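Local coordinates for putative Lipoprotein (Shewanella oneidensis, PDB 3U24) that is of unknown function but binds zinc ions and is probably related to zinc metallopeptidases, at residues Gly527-Glu530 with Ile531-Arg535; Ser424-Leu427 with Val428-Leu431. All coordinates share one frame; numbering follows the deposited sequence. Where two conformers were deposited one is given.

Contact 1 (Gly527-Glu530 with Ile531-Arg535); sequences GYRE and IYDFR
Arg529 and Asp533 form an i to i+4 salt bridge on one turn of the alpha-helix 523-542. Arg529 comes side-on, with NE and NH2 both directed at a single carboxylate oxygen. NH2 to Asp533 OD1 is the shorter bond, 2.8 Å, and fairly straight. NE reaches the same OD1 at 3.2 Å with a more bent approach. OD1 lies almost in the guanidinium plane, but the carboxylate is turned 35° against it. Both nitrogens reach OD1 from the same face of the carboxylate, NE from well above its plane. Arg529 CG stands anti to the backbone N (chi1 -156°), and bends further out swing the guanidinium along the helix to Asp533. Its NH1 pairs with Asp270, so the arginine bridges two acids. Tyr532 lies next to the guanidinium, the two planes 66° apart, while its hydroxyl bonds to Glu451. On another side of the helix, Ile531 packs back over the Gly527 carbonyl. Ile531, with Phe534, also meets helix 563-571. Beneath the side chains run the usual helical bonds, among them Phe534 N to Glu530 O at 2.9 Å. Tyr532 CD1 lies 3.6 Å from Arg529 NH2.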
loop_
_atom_site.group_PDB
_atom_site.type_symbol
_atom_site.label_atom_id
_atom_site.label_comp_id
_atom_site.label_asym_id
_atom_site.label_seq_id
_atom_site.Cartn_x
_atom_site.Cartn_y
_atom_site.Cartn_z
ATOM N N GLY A 527 -10.862 5.597 -2.755
ATOM C CA GLY A 527 -11.658 4.416 -3.100
ATOM C C GLY A 527 -12.944 4.294 -2.304
ATOM O O GLY A 527 -13.995 3.991 -2.862
ATOM N N TYR A 528 -12.866 4.550 -0.991
ATOM C CA TYR A 528 -14.050 4.597 -0.160
ATOM C C TYR A 528 -15.129 5.556 -0.690
ATOM O O TYR A 528 -16.310 5.195 -0.806
ATOM C CB TYR A 528 -13.651 4.972 1.253
ATOM C CG TYR A 528 -14.775 5.460 2.128
ATOM C CD1 TYR A 528 -15.839 4.628 2.465
ATOM C CD2 TYR A 528 -14.749 6.743 2.659
ATOM C CE1 TYR A 528 -16.856 5.067 3.303
ATOM C CE2 TYR A 528 -15.766 7.199 3.472
ATOM C CZ TYR A 528 -16.814 6.364 3.789
ATOM O OH TYR A 528 -17.809 6.846 4.594
ATOM N N ARG A 529 -14.729 6.761 -1.036
ATOM C CA ARG A 529 -15.680 7.793 -1.449
ATOM C C ARG A 529 -16.299 7.398 -2.769
ATOM O O ARG A 529 -17.513 7.503 -2.937
ATOM C CB ARG A 529 -14.990 9.167 -1.560
ATOM C CG ARG A 529 -15.901 10.390 -1.406
ATOM C CD ARG A 529 -16.650 10.464 -0.064
ATOM N NE ARG A 529 -18.078 10.186 -0.217
ATOM C CZ ARG A 529 -18.961 10.076 0.785
ATOM N NH1 ARG A 529 -18.619 10.247 2.066
ATOM N NH2 ARG A 529 -20.225 9.807 0.493
ATOM N N GLU A 530 -15.475 6.914 -3.711
ATOM C CA GLU A 530 -16.030 6.507 -5.021
ATOM C C GLU A 530 -16.983 5.328 -4.909
ATOM O O GLU A 530 -17.975 5.304 -5.589
ATOM C CB GLU A 530 -14.941 6.196 -6.061
ATOM C CG GLU A 530 -14.286 7.404 -6.703
ATOM C CD GLU A 530 -13.443 7.019 -7.919
ATOM O OE1 GLU A 530 -12.328 6.508 -7.733
ATOM O OE2 GLU A 530 -13.903 7.178 -9.064
ATOM N N ILE A 531 -16.676 4.351 -4.067
ATOM C CA ILE A 531 -17.527 3.169 -3.880
ATOM C C ILE A 531 -18.874 3.530 -3.223
ATOM O O ILE A 531 -19.957 3.144 -3.732
ATOM C CB ILE A 531 -16.819 2.048 -3.074
ATOM C CG1 ILE A 531 -15.630 1.493 -3.861
ATOM C CG2 ILE A 531 -17.780 0.908 -2.752
ATOM C CD1 ILE A 531 -14.722 0.567 -3.054
ATOM N N TYR A 532 -18.823 4.285 -2.132
ATOM C CA TYR A 532 -20.043 4.738 -1.452
ATOM C C TYR A 532 -20.890 5.615 -2.368
ATOM O O TYR A 532 -22.089 5.390 -2.481
ATOM C CB TYR A 532 -19.727 5.507 -0.149
ATOM C CG TYR A 532 -20.904 5.604 0.781
ATOM C CD1 TYR A 532 -21.849 6.627 0.650
ATOM C CD2 TYR A 532 -21.094 4.665 1.804
ATOM C CE1 TYR A 532 -22.944 6.720 1.521
ATOM C CE2 TYR A 532 -22.208 4.720 2.669
ATOM C CZ TYR A 532 -23.142 5.743 2.514
ATOM O OH TYR A 532 -24.237 5.812 3.376
ATOM N N ASP A 533 -20.292 6.608 -3.012
ATOM C CA ASP A 533 -21.059 7.455 -3.958
ATOM C C ASP A 533 -21.602 6.626 -5.138
ATOM O O ASP A 533 -22.730 6.791 -5.514
ATOM C CB ASP A 533 -20.233 8.617 -4.500
ATOM C CG ASP A 533 -19.811 9.616 -3.407
ATOM O OD1 ASP A 533 -20.448 9.630 -2.301
ATOM O OD2 ASP A 533 -18.824 10.383 -3.680
ATOM N N PHE A 534 -20.812 5.724 -5.702
ATOM C CA PHE A 534 -21.364 4.841 -6.725
ATOM C C PHE A 534 -22.530 4.015 -6.191
ATOM O O PHE A 534 -23.518 3.863 -6.868
ATOM C CB PHE A 534 -20.306 3.912 -7.327
ATOM C CG PHE A 534 -20.861 2.893 -8.298
ATOM C CD1 PHE A 534 -21.769 3.275 -9.289
ATOM C CD2 PHE A 534 -20.462 1.582 -8.234
ATOM C CE1 PHE A 534 -22.278 2.350 -10.174
ATOM C CE2 PHE A 534 -20.944 0.654 -9.127
ATOM C CZ PHE A 534 -21.877 1.018 -10.080
ATOM N N ARG A 535 -22.426 3.504 -4.972
ATOM C CA ARG A 535 -23.528 2.753 -4.421
ATOM C C ARG A 535 -24.786 3.606 -4.356
ATOM O O ARG A 535 -25.860 3.162 -4.788
ATOM C CB ARG A 535 -23.239 2.183 -3.063
ATOM C CG ARG A 535 -24.424 1.386 -2.578
ATOM C CD ARG A 535 -24.211 0.890 -1.185
ATOM N NE ARG A 535 -24.515 1.905 -0.198
ATOM C CZ ARG A 535 -24.438 1.717 1.104
ATOM N NH1 ARG A 535 -24.003 0.557 1.607
ATOM N NH2 ARG A 535 -24.796 2.696 1.908
#

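Contact 2 (Ser424-Leu427 with Val428-Leu431); sequences SPSL and VKSL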
loop_
_atom_site.group_PDB
_atom_site.type_symbol
_atom_site.label_atom_id
_atom_site.label_comp_id
_atom_site.label_asym_id
_atom_site.label_seq_id
_atom_site.Cartn_x
_atom_site.Cartn_y
_atom_site.Cartn_z
ATOM N N SER A 424 -12.507 -14.548 -11.097
ATOM C CA SER A 424 -12.100 -14.263 -12.498
ATOM C C SER A 424 -10.720 -13.603 -12.669
ATOM O O SER A 424 -10.601 -12.491 -13.140
ATOM C CB SER A 424 -13.182 -13.410 -13.175
ATOM O OG SER A 424 -14.335 -14.210 -13.437
ATOM N N PRO A 425 -9.657 -14.317 -12.319
ATOM C CA PRO A 425 -8.360 -13.638 -12.239
ATOM C C PRO A 425 -7.672 -13.355 -13.591
ATOM O O PRO A 425 -7.985 -13.942 -14.603
ATOM C CB PRO A 425 -7.516 -14.644 -11.439
ATOM C CG PRO A 425 -8.061 -15.974 -11.884
ATOM C CD PRO A 425 -9.536 -15.777 -12.154
ATOM N N SER A 426 -6.746 -12.423 -13.601
ATOM C CA SER A 426 -5.847 -12.283 -14.723
ATOM C C SER A 426 -4.485 -11.903 -14.207
ATOM O O SER A 426 -4.363 -11.250 -13.161
ATOM C CB SER A 426 -6.339 -11.230 -15.712
ATOM O OG SER A 426 -5.977 -9.944 -15.285
ATOM N N LEU A 427 -3.460 -12.307 -14.944
ATOM C CA LEU A 427 -2.092 -11.971 -14.582
ATOM C C LEU A 427 -1.922 -10.458 -14.479
ATOM O O LEU A 427 -1.419 -9.971 -13.501
ATOM C CB LEU A 427 -1.108 -12.599 -15.585
ATOM C CG LEU A 427 0.377 -12.728 -15.169
ATOM C CD1 LEU A 427 0.571 -13.279 -13.754
ATOM C CD2 LEU A 427 1.132 -13.606 -16.175
ATOM N N VAL A 428 -2.414 -9.701 -15.460
ATOM C CA VAL A 428 -2.342 -8.242 -15.419
ATOM C C VAL A 428 -2.968 -7.600 -14.166
ATOM O O VAL A 428 -2.360 -6.731 -13.566
ATOM C CB VAL A 428 -2.904 -7.627 -16.713
ATOM C CG1 VAL A 428 -2.996 -6.107 -16.615
ATOM C CG2 VAL A 428 -2.011 -8.044 -17.882
ATOM N N LYS A 429 -4.163 -8.028 -13.773
ATOM C CA LYS A 429 -4.789 -7.505 -12.565
ATOM C C LYS A 429 -4.030 -7.904 -11.332
ATOM O O LYS A 429 -3.959 -7.125 -10.393
ATOM C CB LYS A 429 -6.232 -7.979 -12.394
ATOM C CG LYS A 429 -7.184 -7.509 -13.471
ATOM C CD LYS A 429 -8.640 -7.683 -13.036
ATOM C CE LYS A 429 -9.028 -9.141 -12.875
ATOM N NZ LYS A 429 -10.453 -9.298 -13.242
ATOM N N SER A 430 -3.484 -9.114 -11.307
ATOM C CA SER A 430 -2.731 -9.559 -10.143
ATOM C C SER A 430 -1.468 -8.716 -9.979
ATOM O O SER A 430 -1.169 -8.307 -8.900
ATOM C CB SER A 430 -2.390 -11.048 -10.234
ATOM O OG SER A 430 -3.574 -11.816 -10.161
ATOM N N LEU A 431 -0.788 -8.387 -11.076
ATOM C CA LEU A 431 0.423 -7.579 -11.018
ATOM C C LEU A 431 0.174 -6.091 -10.867
ATOM O O LEU A 431 0.923 -5.406 -10.181
ATOM C CB LEU A 431 1.255 -7.813 -12.274
ATOM C CG LEU A 431 1.749 -9.237 -12.529
ATOM C CD1 LEU A 431 2.369 -9.375 -13.932
ATOM C CD2 LEU A 431 2.737 -9.663 -11.461
HETATM O O HOH W 1 -6.588 -11.004 -10.478
#
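Ser426 turns OG between its own backbone N and carbonyl carbon (chi1 82°), and this rotation aims the hydroxyl oxygen at Lys429 N. Lys429 CG lies anti to its carbonyl carbon (chi1 -64°), and in the conformer given, bends at chi3 and chi4 carry the amine back to the Ser424 carbonyl. Ser426 is the N-cap of helix 427-432. Lys429 N donates to Ser426 OG at 3.0 Å, nearly straight at 168°. The lysine chain runs back past the cap, with CG 3.3 Å from Ser426 OG. In this conformer NZ bonds to Ser424 O at 3.2 Å and to Tyr558 O; a second was deposited, so this end is less certain than the cap. Ser426 OG has a second partner in Asp93 of helix 88-111. An alanine here is likely to leave Lys429 N without its cap and Asp93 without its hydroxyl partner. The first helical bond, Ser430 N to Ser426 O, is 3.0 Å long. A water bonds to Ser430 OG at 3.1 Å and weakly to Ser426 N. Farther along, Leu427 and Leu431 meet obliquely through CG and CD1, 4.1 Å apart, and both touch Pro368. The chemistry implies two ties: the hydroxyl serves a first-turn N-H that has no helical carbonyl of its own, while the amine probably links the helix back to the preceding loop.

Contacts 1 and 2 do not touch. Their centres are about 23 Å apart and their nearest atoms about 14 Å. In sequence, 424-431 comes first and 527-535 follows much later. Both belong to the largely helical DUF885 family region. Contact 1 is the nearer to the zinc site of His408, His414 and Glu439. Gly527 is about 7 Å from the side chain of Glu439, and the side chain of Tyr528 about 10 Å from a bound zinc ion. Helix 435-451 carries Glu439 and packs against Tyr528 and Tyr532. Contact 2 follows helix 414-423, which starts at the ligand His414. Its Leu431 side chain is about 12 Å from a bound zinc ion.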